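Local coordinates for hydrolase, isochorismatase family (Pseudomonas putida, PDB 4L07), which probably hydrolyses the amide group of maleamate, giving maleate and ammonia, as a member of the isochorismatase family, at residues G32-Q37 / S42-Q47; L46-T51 / M103-Q108; C149-V154 / Q188-V193. All coordinates share one frame; numbering follows the deposited sequence.

Contact 1 (G32-Q37 / S42-Q47)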
ATOM      1  N   GLY A  32       5.361  21.582  15.251  1.00 20.92           N
ATOM      2  CA  GLY A  32       4.613  20.756  16.202  1.00 20.78           C
ATOM      3  C   GLY A  32       5.488  19.762  16.949  1.00 20.40           C
ATOM      4  O   GLY A  32       5.186  19.395  18.086  1.00 21.47           O
ATOM      5  N   PHE A  33       6.577  19.346  16.308  1.00 20.54           N
ATOM      6  CA  PHE A  33       7.512  18.392  16.888  1.00 20.32           C
ATOM      7  C   PHE A  33       8.834  19.020  17.350  1.00 21.02           C
ATOM      8  O   PHE A  33       9.593  18.370  18.055  1.00 21.87           O
ATOM      9  CB  PHE A  33       7.773  17.236  15.915  1.00 20.19           C
ATOM     10  CG  PHE A  33       6.550  16.407  15.636  1.00 20.17           C
ATOM     11  CD1 PHE A  33       6.121  15.449  16.549  1.00 20.03           C
ATOM     12  CD2 PHE A  33       5.811  16.597  14.469  1.00 20.66           C
ATOM     13  CE1 PHE A  33       4.982  14.694  16.305  1.00 20.06           C
ATOM     14  CE2 PHE A  33       4.670  15.844  14.221  1.00 20.02           C
ATOM     15  CZ  PHE A  33       4.256  14.893  15.141  1.00 20.07           C
ATOM     16  N   THR A  34       9.098  20.274  16.970  1.00 21.54           N
ATOM     17  CA  THR A  34      10.409  20.899  17.239  1.00 22.39           C
ATOM     18  C   THR A  34      10.355  22.189  18.063  1.00 22.88           C
ATOM     19  O   THR A  34      11.399  22.654  18.539  1.00 23.89           O
ATOM     20  CB  THR A  34      11.169  21.224  15.938  1.00 22.06           C
ATOM     21  OG1 THR A  34      10.423  22.192  15.188  1.00 21.69           O
ATOM     22  CG2 THR A  34      11.365  19.967  15.089  1.00 21.95           C
ATOM     23  N   ASP A  35       9.172  22.788  18.192  1.00 23.31           N
ATOM     24  CA  ASP A  35       9.019  24.028  18.973  1.00 24.50           C
ATOM     25  C   ASP A  35       8.374  23.743  20.328  1.00 24.29           C
ATOM     26  O   ASP A  35       7.185  23.432  20.408  1.00 24.05           O
ATOM     27  CB  ASP A  35       8.205  25.063  18.180  1.00 24.47           C
ATOM     28  CG  ASP A  35       8.102  26.414  18.884  1.00 25.65           C
ATOM     29  OD1 ASP A  35       8.271  26.476  20.122  1.00 25.42           O
ATOM     30  OD2 ASP A  35       7.834  27.414  18.178  1.00 26.02           O
ATOM     31  N   LEU A  36       9.153  23.886  21.401  1.00 25.27           N
ATOM     32  CA  LEU A  36       8.723  23.453  22.736  1.00 25.15           C
ATOM     33  C   LEU A  36       7.473  24.136  23.313  1.00 25.13           C
ATOM     34  O   LEU A  36       6.989  23.746  24.378  1.00 24.67           O
ATOM     35  CB  LEU A  36       9.896  23.507  23.730  1.00 25.98           C
ATOM     36  CG  LEU A  36      11.014  22.478  23.499  1.00 26.81           C
ATOM     37  CD1 LEU A  36      12.273  22.854  24.266  1.00 29.05           C
ATOM     38  CD2 LEU A  36      10.575  21.062  23.857  1.00 27.56           C
ATOM     39  N   GLN A  37       6.944  25.139  22.613  1.00 24.97           N
ATOM     40  CA  GLN A  37       5.687  25.762  23.020  1.00 25.81           C
ATOM     41  C   GLN A  37       4.511  24.806  22.817  1.00 25.64           C
ATOM     42  O   GLN A  37       3.463  24.955  23.447  1.00 25.88           O
ATOM     43  CB  GLN A  37       5.445  27.082  22.278  1.00 26.92           C
ATOM     44  CG  GLN A  37       5.132  26.940  20.796  1.00 27.70           C
ATOM     45  CD  GLN A  37       4.627  28.230  20.190  1.00 29.03           C
ATOM     46  OE1 GLN A  37       3.549  28.710  20.537  1.00 30.25           O
ATOM     47  NE2 GLN A  37       5.396  28.790  19.270  1.00 29.33           N
ATOM     48  N   SER A  42       9.771  18.269  20.963  1.00 23.83           N
ATOM     49  CA  SER A  42      11.004  17.865  21.636  1.00 25.05           C
ATOM     50  C   SER A  42      12.092  18.878  21.297  1.00 25.35           C
ATOM     51  O   SER A  42      11.957  19.633  20.330  1.00 24.85           O
ATOM     52  CB  SER A  42      11.445  16.491  21.135  1.00 25.37           C
ATOM     53  OG  SER A  42      10.456  15.504  21.365  1.00 26.57           O
ATOM     54  N   ASP A  43      13.174  18.888  22.072  1.00 26.34           N
ATOM     55  CA  ASP A  43      14.353  19.674  21.708  1.00 27.19           C
ATOM     56  C   ASP A  43      15.080  18.984  20.556  1.00 26.27           C
ATOM     57  O   ASP A  43      15.670  17.914  20.726  1.00 25.21           O
ATOM     58  CB  ASP A  43      15.288  19.873  22.908  1.00 29.00           C
ATOM     59  CG  ASP A  43      16.562  20.648  22.553  1.00 31.74           C
ATOM     60  OD1 ASP A  43      16.646  21.248  21.453  1.00 30.43           O
ATOM     61  OD2 ASP A  43      17.487  20.667  23.398  1.00 34.36           O
ATOM     62  N   ALA A  44      15.016  19.608  19.385  1.00 25.28           N
ATOM     63  CA  ALA A  44      15.602  19.054  18.174  1.00 24.99           C
ATOM     64  C   ALA A  44      16.624  20.008  17.551  1.00 24.70           C
ATOM     65  O   ALA A  44      16.999  19.854  16.391  1.00 23.77           O
ATOM     66  CB  ALA A  44      14.505  18.702  17.172  1.00 25.08           C
ATOM     67  N   SER A  45      17.097  20.977  18.331  1.00 24.97           N
ATOM     68  CA  SER A  45      17.974  22.019  17.782  1.00 25.65           C
ATOM     69  C   SER A  45      19.266  21.482  17.149  1.00 25.24           C
ATOM     70  O   SER A  45      19.581  21.826  16.012  1.00 25.17           O
ATOM     71  CB  SER A  45      18.270  23.103  18.828  1.00 26.00           C
ATOM     72  OG  SER A  45      18.854  22.538  19.987  1.00 28.14           O
ATOM     73  N   LEU A  46      19.999  20.635  17.871  1.00 25.59           N
ATOM     74  CA  LEU A  46      21.245  20.058  17.351  1.00 25.84           C
ATOM     75  C   LEU A  46      20.992  19.143  16.161  1.00 25.15           C
ATOM     76  O   LEU A  46      21.739  19.151  15.177  1.00 24.41           O
ATOM     77  CB  LEU A  46      21.993  19.287  18.446  1.00 27.45           C
ATOM     78  CG  LEU A  46      22.530  20.074  19.647  1.00 29.32           C
ATOM     79  CD1 LEU A  46      23.130  19.121  20.674  1.00 30.74           C
ATOM     80  CD2 LEU A  46      23.557  21.106  19.206  1.00 30.63           C
ATOM     81  N   GLN A  47      19.929  18.353  16.271  1.00 23.67           N
ATOM     82  CA  GLN A  47      19.550  17.390  15.242  1.00 23.71           C
ATOM     83  C   GLN A  47      19.206  18.079  13.923  1.00 23.86           C
ATOM     84  O   GLN A  47      19.583  17.598  12.848  1.00 24.43           O
ATOM     85  CB  GLN A  47      18.378  16.540  15.744  1.00 22.83           C
ATOM     86  CG  GLN A  47      18.773  15.546  16.837  1.00 24.02           C
ATOM     87  CD  GLN A  47      18.659  16.084  18.263  1.00 24.39           C
ATOM     88  OE1 GLN A  47      18.794  15.323  19.225  1.00 25.90           O
ATOM     89  NE2 GLN A  47      18.389  17.375  18.410  1.00 23.27           N
TER
HETATM   90  O   HOH W   1       8.664  15.775  19.182  1.00 25.78           O
HETATM   91  O   HOH W   2      13.977  22.176  18.896  1.00 27.28           O
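Ser42 N donates to Phe33 O at 2.9 Å, a nearly straight bond (161°) that pins the loop leaving helix 31-34 as it turns toward helix 45-60. Each segment goes on into an Asx turn, built on Asp35 in the first and Asp43 in the second. Water 1 gives a second hydrogen bond to Phe33 O and accepts from Ser42 OG at 2.8 Å, lying in plane at the edge of the Phe33 ring. Water 2 takes over one step further on, bridging Thr34 O to Ala44 N.

The apolar contacts are small. With Thr34 OG1 at chi1 63°, CG2 stands anti to the carbonyl carbon, which brings the methyl to Ala44 CB at 4.0 Å. Thr34 OG1 turns to Asp102 and Ser30. Leu36 lays CD2 alongside the backbone of the second segment, 3.7 Å from Ser42 C. Asp35 OD1 accepts from Gln37 N, while OD2 takes Gln37 NE2 and a salt bridge from Arg97. In the other turn, Ala44 is the N-cap residue of helix 45-60. There Asp43 OD1 is gripped twice by Ser45: OG meets its syn lone pair at 2.9 Å, and N comes to the anti side at 3.2 Å, 32° out of the carboxylate plane.

Contact 2 (L46-T51 / M103-Q108)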
ATOM      1  N   LEU A  46      19.999  20.635  17.871  1.00 25.59           N
ATOM      2  CA  LEU A  46      21.245  20.058  17.351  1.00 25.84           C
ATOM      3  C   LEU A  46      20.992  19.143  16.161  1.00 25.15           C
ATOM      4  O   LEU A  46      21.739  19.151  15.177  1.00 24.41           O
ATOM      5  CB  LEU A  46      21.993  19.287  18.446  1.00 27.45           C
ATOM      6  CG  LEU A  46      22.530  20.074  19.647  1.00 29.32           C
ATOM      7  CD1 LEU A  46      23.130  19.121  20.674  1.00 30.74           C
ATOM      8  CD2 LEU A  46      23.557  21.106  19.206  1.00 30.63           C
ATOM      9  N   GLN A  47      19.929  18.353  16.271  1.00 23.67           N
ATOM     10  CA  GLN A  47      19.550  17.390  15.242  1.00 23.71           C
ATOM     11  C   GLN A  47      19.206  18.079  13.923  1.00 23.86           C
ATOM     12  O   GLN A  47      19.583  17.598  12.848  1.00 24.43           O
ATOM     13  CB  GLN A  47      18.378  16.540  15.744  1.00 22.83           C
ATOM     14  CG  GLN A  47      18.773  15.546  16.837  1.00 24.02           C
ATOM     15  CD  GLN A  47      18.659  16.084  18.263  1.00 24.39           C
ATOM     16  OE1 GLN A  47      18.794  15.323  19.225  1.00 25.90           O
ATOM     17  NE2 GLN A  47      18.389  17.375  18.410  1.00 23.27           N
ATOM     18  N   MET A  48      18.498  19.205  14.014  1.00 24.25           N
ATOM     19  CA  MET A  48      18.107  19.975  12.831  1.00 24.71           C
ATOM     20  C   MET A  48      19.304  20.619  12.135  1.00 25.01           C
ATOM     21  O   MET A  48      19.338  20.701  10.916  1.00 24.71           O
ATOM     22  CB  MET A  48      17.051  21.033  13.172  1.00 24.89           C
ATOM     23  CG  MET A  48      15.657  20.463  13.370  1.00 24.55           C
ATOM     24  SD  MET A  48      14.359  21.693  13.550  1.00 24.17           S
ATOM     25  CE  MET A  48      14.802  22.463  15.111  1.00 23.69           C
ATOM     26  N   SER A  49      20.284  21.080  12.905  1.00 26.28           N
ATOM     27  CA  SER A  49      21.475  21.672  12.297  1.00 26.47           C
ATOM     28  C   SER A  49      22.338  20.621  11.594  1.00 26.63           C
ATOM     29  O   SER A  49      22.904  20.896  10.537  1.00 26.50           O
ATOM     30  CB  SER A  49      22.283  22.483  13.315  1.00 27.92           C
ATOM     31  OG  SER A  49      22.756  21.656  14.351  1.00 32.47           O
ATOM     32  N   ARG A  50      22.424  19.418  12.165  1.00 26.62           N
ATOM     33  CA  ARG A  50      23.123  18.314  11.505  1.00 26.40           C
ATOM     34  C   ARG A  50      22.373  17.905  10.233  1.00 25.32           C
ATOM     35  O   ARG A  50      22.985  17.679   9.186  1.00 24.54           O
ATOM     36  CB  ARG A  50      23.283  17.099  12.439  1.00 28.34           C
ATOM     37  CG  ARG A  50      24.092  17.324  13.713  1.00 30.89           C
ATOM     38  CD  ARG A  50      25.580  17.537  13.447  1.00 32.96           C
ATOM     39  NE  ARG A  50      25.867  18.915  13.050  1.00 35.39           N
ATOM     40  CZ  ARG A  50      25.846  19.963  13.873  1.00 37.46           C
ATOM     41  NH1 ARG A  50      25.541  19.814  15.158  1.00 39.29           N
ATOM     42  NH2 ARG A  50      26.121  21.173  13.404  1.00 37.41           N
ATOM     43  N   THR A  51      21.048  17.828  10.334  1.00 24.57           N
ATOM     44  CA  THR A  51      20.203  17.471   9.192  1.00 24.27           C
ATOM     45  C   THR A  51      20.347  18.518   8.082  1.00 23.99           C
ATOM     46  O   THR A  51      20.463  18.165   6.908  1.00 23.52           O
ATOM     47  CB  THR A  51      18.729  17.294   9.615  1.00 24.52           C
ATOM     48  OG1 THR A  51      18.643  16.269  10.621  1.00 25.13           O
ATOM     49  CG2 THR A  51      17.851  16.907   8.419  1.00 24.88           C
ATOM     50  N   MET A 103      12.104  26.093   9.987  1.00 27.01           N
ATOM     51  CA  MET A 103      13.097  26.765   9.139  1.00 28.57           C
ATOM     52  C   MET A 103      14.549  26.400   9.465  1.00 27.20           C
ATOM     53  O   MET A 103      15.424  26.530   8.611  1.00 27.57           O
ATOM     54  CB  MET A 103      12.901  28.291   9.150  1.00 30.92           C
ATOM     55  CG  MET A 103      11.806  28.795   8.215  1.00 34.77           C
ATOM     56  SD  MET A 103      11.940  28.245   6.491  1.00 39.84           S
ATOM     57  CE  MET A 103      13.426  29.079   5.926  1.00 37.54           C
ATOM     58  N   ALA A 104      14.791  25.927  10.691  1.00 26.87           N
ATOM     59  CA  ALA A 104      16.121  25.484  11.124  1.00 25.71           C
ATOM     60  C   ALA A 104      16.658  24.296  10.321  1.00 25.58           C
ATOM     61  O   ALA A 104      17.856  24.018  10.342  1.00 24.99           O
ATOM     62  CB  ALA A 104      16.115  25.163  12.619  1.00 24.99           C
ATOM     63  N   THR A 105      15.770  23.601   9.611  1.00 24.88           N
ATOM     64  CA  THR A 105      16.168  22.503   8.734  1.00 24.44           C
ATOM     65  C   THR A 105      16.818  23.029   7.455  1.00 24.75           C
ATOM     66  O   THR A 105      17.473  22.278   6.735  1.00 24.91           O
ATOM     67  CB  THR A 105      14.961  21.659   8.301  1.00 23.46           C
ATOM     68  OG1 THR A 105      14.067  22.475   7.533  1.00 23.35           O
ATOM     69  CG2 THR A 105      14.237  21.098   9.512  1.00 23.39           C
ATOM     70  N   GLY A 106      16.602  24.313   7.174  1.00 25.22           N
ATOM     71  CA  GLY A 106      17.093  24.940   5.956  1.00 24.66           C
ATOM     72  C   GLY A 106      16.284  24.568   4.725  1.00 24.00           C
ATOM     73  O   GLY A 106      16.765  24.710   3.605  1.00 25.35           O
ATOM     74  N   ILE A 107      15.060  24.084   4.925  1.00 23.82           N
ATOM     75  CA  ILE A 107      14.161  23.764   3.805  1.00 23.34           C
ATOM     76  C   ILE A 107      14.064  24.938   2.821  1.00 23.46           C
ATOM     77  O   ILE A 107      13.980  26.102   3.227  1.00 22.49           O
ATOM     78  CB  ILE A 107      12.752  23.325   4.298  1.00 23.47           C
ATOM     79  CG1 ILE A 107      11.870  22.873   3.121  1.00 23.80           C
ATOM     80  CG2 ILE A 107      12.096  24.405   5.160  1.00 24.37           C
ATOM     81  CD1 ILE A 107      10.556  22.242   3.535  1.00 24.16           C
ATOM     82  N   GLN A 108      14.095  24.616   1.532  1.00 22.49           N
ATOM     83  CA  GLN A 108      14.037  25.619   0.466  1.00 22.38           C
ATOM     84  C   GLN A 108      12.756  25.422  -0.333  1.00 21.85           C
ATOM     85  O   GLN A 108      12.183  24.332  -0.292  1.00 21.19           O
ATOM     86  CB  GLN A 108      15.248  25.471  -0.453  1.00 23.31           C
ATOM     87  CG  GLN A 108      16.583  25.641   0.254  1.00 24.26           C
ATOM     88  CD  GLN A 108      17.769  25.529  -0.684  1.00 24.89           C
ATOM     89  OE1 GLN A 108      17.612  25.366  -1.896  1.00 25.38           O
ATOM     90  NE2 GLN A 108      18.965  25.609  -0.124  1.00 25.37           N
TER
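Ala104 CB, in the 3-10 turn 103-105, faces helix 45-60 and meets the end of Met48: CE lies 3.9 Å and SD 4.0 Å from Ala104 CB. The Met48 chain runs straight at chi2 and then bends at chi3 (-66°), which keeps both SD and CE within touch of this one methyl. Asp102 OD1 accepts from Ala104 N.

Thr105 comes next. Its CG2 packs against the middle of the same chain, 4.1 Å from Met48 SD and 4.2 Å from Met48 CG. The two side chains cross at a slant. With chi1 at 63°, Thr105 OG1 falls back over its own backbone, where it pairs with Asp102 O and accepts from Ile107 N at 3.2 Å. This is an ST turn. Methyl and hydroxyl therefore have separate tasks, one across the contact and one within the loop.

At Gly106, N donates to Met103 O at 2.9 Å and closes the turn, and a positive phi leads the chain away from the helix. No hydrogen bond crosses between the segments. Phe29 lies against Met48, Thr51 and Thr105. Thr105 and Ile107 also touch Phe67 of strand 65-70, and Thr51 touches Cys170 of strand 163-172. The loop before strand 112-116 is thus packed against helix 45-60 and the parallel sheet.

Contact 3 (C149-V154 / Q188-V193). With SO4 (sulfate ion), chain C; SO4 (sulfate ion), chain E.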
ATOM      1  N   CYS A 149       7.791   8.208  14.481  1.00 18.23           N
ATOM      2  CA  CYS A 149       7.798   8.400  13.029  1.00 18.39           C
ATOM      3  C   CYS A 149       9.097   7.963  12.339  1.00 18.36           C
ATOM      4  O   CYS A 149       9.056   7.407  11.241  1.00 18.31           O
ATOM      5  CB  CYS A 149       7.462   9.848  12.689  1.00 18.64           C
ATOM      6  N   VAL A 150      10.246   8.194  12.980  1.00 18.15           N
ATOM      7  CA  VAL A 150      11.536   7.816  12.386  1.00 18.12           C
ATOM      8  C   VAL A 150      11.651   6.301  12.257  1.00 18.06           C
ATOM      9  O   VAL A 150      11.876   5.789  11.151  1.00 17.80           O
ATOM     10  CB  VAL A 150      12.741   8.383  13.170  1.00 18.53           C
ATOM     11  CG1 VAL A 150      14.060   7.835  12.618  1.00 18.69           C
ATOM     12  CG2 VAL A 150      12.744   9.899  13.092  1.00 19.29           C
ATOM     13  N   ARG A 151      11.465   5.587  13.369  1.00 17.94           N
ATOM     14  CA  ARG A 151      11.557   4.123  13.348  1.00 18.56           C
ATOM     15  C   ARG A 151      10.560   3.522  12.362  1.00 17.70           C
ATOM     16  O   ARG A 151      10.895   2.597  11.621  1.00 17.90           O
ATOM     17  CB  ARG A 151      11.339   3.521  14.739  1.00 19.69           C
ATOM     18  CG  ARG A 151      11.541   2.005  14.764  1.00 21.30           C
ATOM     19  CD  ARG A 151      10.450   1.342  15.581  1.00 22.90           C
ATOM     20  NE  ARG A 151      10.513  -0.129  15.537  1.00 24.02           N
ATOM     21  CZ  ARG A 151      11.202  -0.859  16.404  1.00 23.23           C
ATOM     22  NH1 ARG A 151      11.212  -2.184  16.319  1.00 22.03           N
ATOM     23  NH2 ARG A 151      11.881  -0.256  17.370  1.00 24.41           N
ATOM     24  N   ALA A 152       9.335   4.047  12.359  1.00 17.38           N
ATOM     25  CA  ALA A 152       8.296   3.557  11.442  1.00 17.78           C
ATOM     26  C   ALA A 152       8.693   3.751   9.979  1.00 17.61           C
ATOM     27  O   ALA A 152       8.448   2.877   9.123  1.00 17.65           O
ATOM     28  CB  ALA A 152       6.959   4.235  11.738  1.00 18.03           C
ATOM     29  N   THR A 153       9.308   4.896   9.692  1.00 17.21           N
ATOM     30  CA  THR A 153       9.763   5.237   8.340  1.00 17.88           C
ATOM     31  C   THR A 153      10.899   4.312   7.915  1.00 17.66           C
ATOM     32  O   THR A 153      10.953   3.866   6.761  1.00 18.12           O
ATOM     33  CB  THR A 153      10.202   6.720   8.277  1.00 17.91           C
ATOM     34  OG1 THR A 153       9.061   7.546   8.529  1.00 18.45           O
ATOM     35  CG2 THR A 153      10.797   7.092   6.913  1.00 18.05           C
ATOM     36  N   VAL A 154      11.784   4.014   8.864  1.00 17.26           N
ATOM     37  CA  VAL A 154      12.931   3.143   8.623  1.00 17.57           C
ATOM     38  C   VAL A 154      12.482   1.726   8.284  1.00 17.22           C
ATOM     39  O   VAL A 154      12.944   1.157   7.297  1.00 17.43           O
ATOM     40  CB  VAL A 154      13.907   3.152   9.820  1.00 17.62           C
ATOM     41  CG1 VAL A 154      14.888   1.979   9.760  1.00 17.92           C
ATOM     42  CG2 VAL A 154      14.660   4.472   9.842  1.00 18.09           C
ATOM     43  N   GLN A 188      20.092  -3.682  14.514  1.00 19.79           N
ATOM     44  CA  GLN A 188      20.007  -5.133  14.438  1.00 19.62           C
ATOM     45  C   GLN A 188      19.257  -5.619  13.200  1.00 19.13           C
ATOM     46  O   GLN A 188      19.712  -6.548  12.526  1.00 19.41           O
ATOM     47  CB  GLN A 188      19.366  -5.709  15.710  1.00 20.34           C
ATOM     48  CG  GLN A 188      20.228  -5.556  16.962  1.00 21.74           C
ATOM     49  CD  GLN A 188      21.630  -6.124  16.787  1.00 22.74           C
ATOM     50  OE1 GLN A 188      22.616  -5.506  17.193  1.00 25.46           O
ATOM     51  NE2 GLN A 188      21.728  -7.291  16.164  1.00 21.52           N
ATOM     52  N   LYS A 189      18.134  -4.971  12.885  1.00 18.44           N
ATOM     53  CA  LYS A 189      17.159  -5.557  11.952  1.00 18.78           C
ATOM     54  C   LYS A 189      16.887  -4.797  10.660  1.00 18.48           C
ATOM     55  O   LYS A 189      16.470  -5.403   9.667  1.00 18.72           O
ATOM     56  CB  LYS A 189      15.820  -5.792  12.661  1.00 19.17           C
ATOM     57  CG  LYS A 189      15.916  -6.633  13.925  1.00 19.31           C
ATOM     58  CD  LYS A 189      14.534  -6.977  14.464  1.00 19.04           C
ATOM     59  CE  LYS A 189      14.631  -7.736  15.782  1.00 18.88           C
ATOM     60  NZ  LYS A 189      13.292  -7.969  16.391  1.00 18.67           N
ATOM     61  N   TYR A 190      17.093  -3.483  10.664  1.00 18.36           N
ATOM     62  CA  TYR A 190      16.511  -2.642   9.604  1.00 18.30           C
ATOM     63  C   TYR A 190      17.467  -1.758   8.816  1.00 18.94           C
ATOM     64  O   TYR A 190      17.266  -1.552   7.625  1.00 19.56           O
ATOM     65  CB  TYR A 190      15.353  -1.800  10.156  1.00 18.03           C
ATOM     66  CG  TYR A 190      14.311  -2.616  10.891  1.00 18.07           C
ATOM     67  CD1 TYR A 190      13.622  -3.654  10.254  1.00 18.05           C
ATOM     68  CD2 TYR A 190      14.034  -2.364  12.233  1.00 17.73           C
ATOM     69  CE1 TYR A 190      12.675  -4.409  10.939  1.00 18.05           C
ATOM     70  CE2 TYR A 190      13.091  -3.112  12.919  1.00 17.77           C
ATOM     71  CZ  TYR A 190      12.415  -4.129  12.272  1.00 18.01           C
ATOM     72  OH  TYR A 190      11.482  -4.873  12.965  1.00 18.31           O
ATOM     73  N   GLY A 191      18.493  -1.221   9.464  1.00 18.90           N
ATOM     74  CA  GLY A 191      19.405  -0.321   8.765  1.00 19.58           C
ATOM     75  C   GLY A 191      20.698  -0.141   9.524  1.00 20.48           C
ATOM     76  O   GLY A 191      20.885  -0.747  10.573  1.00 19.72           O
ATOM     77  N   ASP A 192      21.598   0.674   8.980  1.00 21.09           N
ATOM     78  CA  ASP A 192      22.830   1.013   9.685  1.00 22.13           C
ATOM     79  C   ASP A 192      22.711   2.341  10.423  1.00 22.06           C
ATOM     80  O   ASP A 192      22.471   3.387   9.808  1.00 21.47           O
ATOM     81  CB  ASP A 192      24.030   1.024   8.726  1.00 24.23           C
ATOM     82  CG  ASP A 192      24.709  -0.341   8.612  1.00 26.28           C
ATOM     83  OD1 ASP A 192      24.303  -1.278   9.335  1.00 26.79           O
ATOM     84  OD2 ASP A 192      25.653  -0.482   7.800  1.00 26.59           O
ATOM     85  N   VAL A 193      22.879   2.281  11.743  1.00 21.60           N
ATOM     86  CA  VAL A 193      22.939   3.465  12.590  1.00 22.51           C
ATOM     87  C   VAL A 193      24.365   4.003  12.554  1.00 23.32           C
ATOM     88  O   VAL A 193      25.330   3.269  12.793  1.00 23.49           O
ATOM     89  CB  VAL A 193      22.497   3.164  14.043  1.00 22.22           C
ATOM     90  CG1 VAL A 193      22.575   4.410  14.916  1.00 22.68           C
ATOM     91  CG2 VAL A 193      21.087   2.591  14.062  1.00 22.01           C
TER
HETATM   92  S   SO4 C 301       6.041  10.664  16.944  1.00 20.39           S
HETATM   93  O1  SO4 C 301       6.207  11.794  17.896  1.00 20.94           O
HETATM   94  O2  SO4 C 301       7.315  10.352  16.284  1.00 20.25           O
HETATM   95  O3  SO4 C 301       5.588   9.467  17.685  1.00 22.21           O
HETATM   96  O4  SO4 C 301       5.017  10.996  15.913  1.00 22.00           O
HETATM   97  S   SO4 E 301      11.324 -10.672  14.117  1.00 18.81           S
HETATM   98  O1  SO4 E 301      10.049 -10.402  14.813  1.00 19.28           O
HETATM   99  O2  SO4 E 301      12.182  -9.473  14.154  1.00 20.02           O
HETATM  100  O3  SO4 E 301      12.026 -11.794  14.783  1.00 19.65           O
HETATM  101  O4  SO4 E 301      11.040 -11.074  12.723  1.00 19.41           O
HETATM  102  O   HOH W   3       9.489  -3.518  14.110  1.00 20.25           O
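Arg151 and Val154, one turn apart on helix 146-159, both meet Tyr190, which follows Lys189 where the chain leaves helical geometry. Ahead of them, Cys149 N gives a straight hydrogen bond (174°) to O2 of the chain C sulfate. That ion also binds Thr145 and Arg174, and Lys189 of the second subunit.

Arg151 sets off with CG anti to the backbone N (chi1 -175°) and bends at chi2, and this carries NH1 to within 4.0 Å of Tyr190 CE2, at the ring edge near its plane. Guanidinium and ring planes are 68° apart, not stacked. Water 3 links the polar ends, accepting from Arg151 NH1 at 3.1 Å and lying 2.7 Å from Tyr190 OH. Arg151 NH2 is salt-bridged to Asp185. Thr153 OG1 donates to Cys149 O at 2.7 Å. Val154 brings CG1 to Tyr190 CB at 3.8 Å, the apolar half of the contact.

Lys189 CB lies over the centre of one Tyr190 ring face. The extended chain beyond it carries NZ to O2 of the chain E sulfate at 2.9 Å. Thr145, Arg174 and Cys149 of the second subunit hold that ion. With a methionine in place of Lys189, the sulfate would probably lose this bond and the positive charge supplied across the interface. Tyr190 thus combines an apolar contact at its CB with a polar, water-linked one at the far end of its ring, while Lys189 completes the neighbour's anion site. The sulfates probably come from the crystallisation liquor, but the site may suit an anionic ligand such as a carboxylate.

Contacts 1 and 2 have centres 11 Å apart. They share Leu46 and Gln47 of helix 45-60 and touch, Thr34 CG2 to Met48 SD, at 3.8 Å. Contact 1 lies where the chain enters that helix; contact 2 ties its first turns to the loop before strand 112-116. Contact 3 comes later, with its centre about 20 Å from contact 2, across the chain's centre, and 21 Å from contact 1. It joins helix 146-159 to residues 188-193 at the subunit interface. All three lie in the isochorismatase domain. The chain C sulfate held by Cys149 N also lies about 4 Å, at the nearest atoms, from the Phe33 side chain, so contacts 1 and 3 probably border one anion pocket.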